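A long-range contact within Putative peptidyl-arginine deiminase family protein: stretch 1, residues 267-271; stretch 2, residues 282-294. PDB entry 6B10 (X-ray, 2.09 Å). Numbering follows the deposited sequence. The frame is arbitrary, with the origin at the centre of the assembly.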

# COMPACT_ATOMS: atom_id res chain seq x y z
N GLY A 267 -10.59 11.79 2.05
CA GLY A 267 -10.80 10.36 2.29
C GLY A 267 -9.87 9.82 3.35
O GLY A 267 -8.99 9.00 3.06
N ALA A 268 -10.06 10.26 4.59
CA ALA A 268 -9.22 9.83 5.70
C ALA A 268 -9.59 8.41 6.09
O ALA A 268 -10.75 8.11 6.34
CB ALA A 268 -9.39 10.77 6.88
N THR A 269 -8.59 7.53 6.12
CA THR A 269 -8.79 6.12 6.42
C THR A 269 -7.59 5.56 7.18
O THR A 269 -6.44 5.86 6.85
CB THR A 269 -9.03 5.29 5.14
OG1 THR A 269 -9.02 3.89 5.45
CG2 THR A 269 -7.97 5.58 4.07
N TYR A 270 -7.87 4.75 8.20
CA TYR A 270 -6.81 4.15 9.00
C TYR A 270 -6.29 2.85 8.39
O TYR A 270 -5.27 2.31 8.84
CB TYR A 270 -7.28 3.93 10.45
CG TYR A 270 -7.54 5.23 11.21
CD1 TYR A 270 -6.49 6.08 11.55
CD2 TYR A 270 -8.84 5.60 11.59
CE1 TYR A 270 -6.72 7.26 12.25
CE2 TYR A 270 -9.08 6.78 12.28
CZ TYR A 270 -8.02 7.61 12.61
OH TYR A 270 -8.26 8.78 13.31
N ALA A 271 -6.97 2.35 7.36
CA ALA A 271 -6.54 1.13 6.67
C ALA A 271 -5.28 1.33 5.82
O ALA A 271 -4.60 0.36 5.48
CB ALA A 271 -7.68 0.57 5.82
N VAL A 282 0.99 3.82 11.12
CA VAL A 282 -0.44 4.09 10.91
C VAL A 282 -0.68 5.58 10.68
O VAL A 282 -0.04 6.41 11.31
CB VAL A 282 -1.31 3.58 12.09
CG1 VAL A 282 -1.14 2.08 12.26
CG2 VAL A 282 -0.98 4.27 13.41
N PRO A 283 -1.61 5.92 9.77
CA PRO A 283 -1.92 7.33 9.59
C PRO A 283 -2.70 7.89 10.78
O PRO A 283 -3.62 7.24 11.28
CB PRO A 283 -2.78 7.35 8.31
CG PRO A 283 -3.31 5.97 8.16
CD PRO A 283 -2.40 5.04 8.89
N PHE A 284 -2.29 9.06 11.24
CA PHE A 284 -3.01 9.84 12.25
C PHE A 284 -3.60 11.06 11.55
O PHE A 284 -2.99 11.61 10.62
CB PHE A 284 -2.05 10.27 13.37
CG PHE A 284 -1.93 9.29 14.52
CD1 PHE A 284 -2.34 7.96 14.41
CD2 PHE A 284 -1.36 9.70 15.72
CE1 PHE A 284 -2.20 7.08 15.48
CE2 PHE A 284 -1.23 8.83 16.79
CZ PHE A 284 -1.64 7.51 16.67
N TYR A 285 -4.78 11.46 11.98
CA TYR A 285 -5.50 12.60 11.38
C TYR A 285 -5.90 13.67 12.41
O TYR A 285 -6.70 14.57 12.11
CB TYR A 285 -6.73 12.08 10.63
CG TYR A 285 -6.40 11.07 9.54
CD1 TYR A 285 -5.71 11.47 8.38
CD2 TYR A 285 -6.78 9.73 9.65
CE1 TYR A 285 -5.40 10.56 7.38
CE2 TYR A 285 -6.47 8.81 8.65
CZ TYR A 285 -5.79 9.23 7.51
OH TYR A 285 -5.49 8.32 6.51
N LYS A 286 -5.34 13.57 13.61
CA LYS A 286 -5.65 14.46 14.73
C LYS A 286 -7.13 14.37 15.13
O LYS A 286 -7.84 15.38 15.23
CB LYS A 286 -5.22 15.91 14.44
CG LYS A 286 -3.76 16.06 14.04
CD LYS A 286 -2.81 15.52 15.11
CE LYS A 286 -1.35 15.77 14.78
NZ LYS A 286 -1.01 17.22 14.66
N ASP A 287 -7.56 13.14 15.36
CA ASP A 287 -8.92 12.80 15.75
C ASP A 287 -8.79 11.78 16.86
O ASP A 287 -7.81 11.05 16.92
CB ASP A 287 -9.67 12.21 14.54
CG ASP A 287 -11.10 11.81 14.86
OD1 ASP A 287 -11.31 10.76 15.51
OD2 ASP A 287 -12.01 12.52 14.41
N LYS A 288 -9.78 11.73 17.75
CA LYS A 288 -9.75 10.80 18.89
C LYS A 288 -9.58 9.34 18.47
O LYS A 288 -9.11 8.52 19.25
CB LYS A 288 -11.01 10.95 19.76
CG LYS A 288 -12.32 10.61 19.07
CD LYS A 288 -13.47 10.62 20.06
CE LYS A 288 -14.82 10.52 19.36
NZ LYS A 288 -14.97 9.22 18.66
N ASN A 289 -9.98 9.02 17.24
CA ASN A 289 -9.86 7.66 16.75
C ASN A 289 -8.43 7.22 16.45
O ASN A 289 -8.17 6.03 16.37
CB ASN A 289 -10.76 7.45 15.52
CG ASN A 289 -12.23 7.45 15.87
OD1 ASN A 289 -12.61 7.50 17.04
ND2 ASN A 289 -13.07 7.40 14.86
N ASP A 290 -7.51 8.18 16.29
CA ASP A 290 -6.08 7.90 16.19
C ASP A 290 -5.65 6.98 17.33
O ASP A 290 -5.00 5.96 17.13
CB ASP A 290 -5.23 9.18 16.29
CG ASP A 290 -5.37 10.11 15.09
OD1 ASP A 290 -6.04 9.78 14.10
OD2 ASP A 290 -4.80 11.21 15.16
N GLU A 291 -6.03 7.39 18.54
CA GLU A 291 -5.67 6.66 19.74
C GLU A 291 -6.37 5.31 19.79
O GLU A 291 -5.78 4.32 20.20
CB GLU A 291 -6.01 7.47 20.99
CG GLU A 291 -5.74 6.72 22.28
CD GLU A 291 -5.80 7.58 23.53
OE1 GLU A 291 -6.00 8.81 23.42
OE2 GLU A 291 -5.63 7.01 24.63
N ILE A 292 -7.63 5.27 19.38
CA ILE A 292 -8.41 4.03 19.43
C ILE A 292 -7.82 2.98 18.50
O ILE A 292 -7.66 1.82 18.89
CB ILE A 292 -9.91 4.28 19.11
CG1 ILE A 292 -10.55 5.15 20.21
CG2 ILE A 292 -10.67 2.97 18.98
CD1 ILE A 292 -11.98 5.54 19.94
N ILE A 293 -7.50 3.38 17.27
CA ILE A 293 -7.00 2.41 16.29
C ILE A 293 -5.58 1.96 16.63
O ILE A 293 -5.25 0.79 16.46
CB ILE A 293 -7.13 2.89 14.83
CG1 ILE A 293 -6.29 4.14 14.55
CG2 ILE A 293 -8.60 3.14 14.50
CD1 ILE A 293 -5.04 3.87 13.75
N ALA A 294 -4.76 2.86 17.18
CA ALA A 294 -3.39 2.53 17.56
C ALA A 294 -3.34 1.51 18.70
O ALA A 294 -2.56 0.57 18.66
CB ALA A 294 -2.62 3.78 17.95

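Stretch 1 has no regular secondary structure and runs beside the end of a strand, the loop that follows and the early part of a helix in stretch 2. The backbones come nearest at Tyr270 and Pro283, whose CA atoms lie 5.9 Å apart; together the two stretches bury 433 Å², with Tyr270 contributing the largest share.

Along the strand, Pro283 points toward stretch 1. Pro283 CG lies 3.4 Å from Thr269 O, and Pro283 O sits at the edge of the Tyr270 ring, 3.1 Å from Tyr270 CD1. Phe284 turns away, as expected for the alternation of a strand, and Tyr285 again points toward stretch 1. The Tyr285 ring offers a face to Ala268, whose CB stands 3.7 Å from the ring centroid and almost on its normal, a CH-pi contact. At the far end of the same side chain, Tyr285 OH donates to Thr269 O (2.7 Å), so one residue both packs against and anchors the loop backbone. The Tyr270 and Tyr285 rings meet obliquely, with CE1 of Tyr270 3.6 Å from CD2 of Tyr285.

Past the exposed Lys286, Asp287 OD1 accepts from Asn289 N (2.8 Å), a capping bond that satisfies a free amide at the entry to the helix. Asn289 CB approaches Tyr270 OH at 3.6 Å. The CB of Asp290 points away from stretch 1, yet its carboxylate comes back to it: Tyr270 OH donates to Asp290 OD1 (2.6 Å), a short bond to a charged acceptor. Asp290 OD1 also accepts from Tyr285 N (3.0 Å), tying the loop to the helix and to Tyr270.

One turn on, Ile293 packs on the Tyr270 ring. Ile293 CG1 lies 3.8 Å from the Tyr270 ring centroid, a CH-pi contact over the face opposite Tyr285, leaving the buried ring held between an aromatic and an aliphatic side chain.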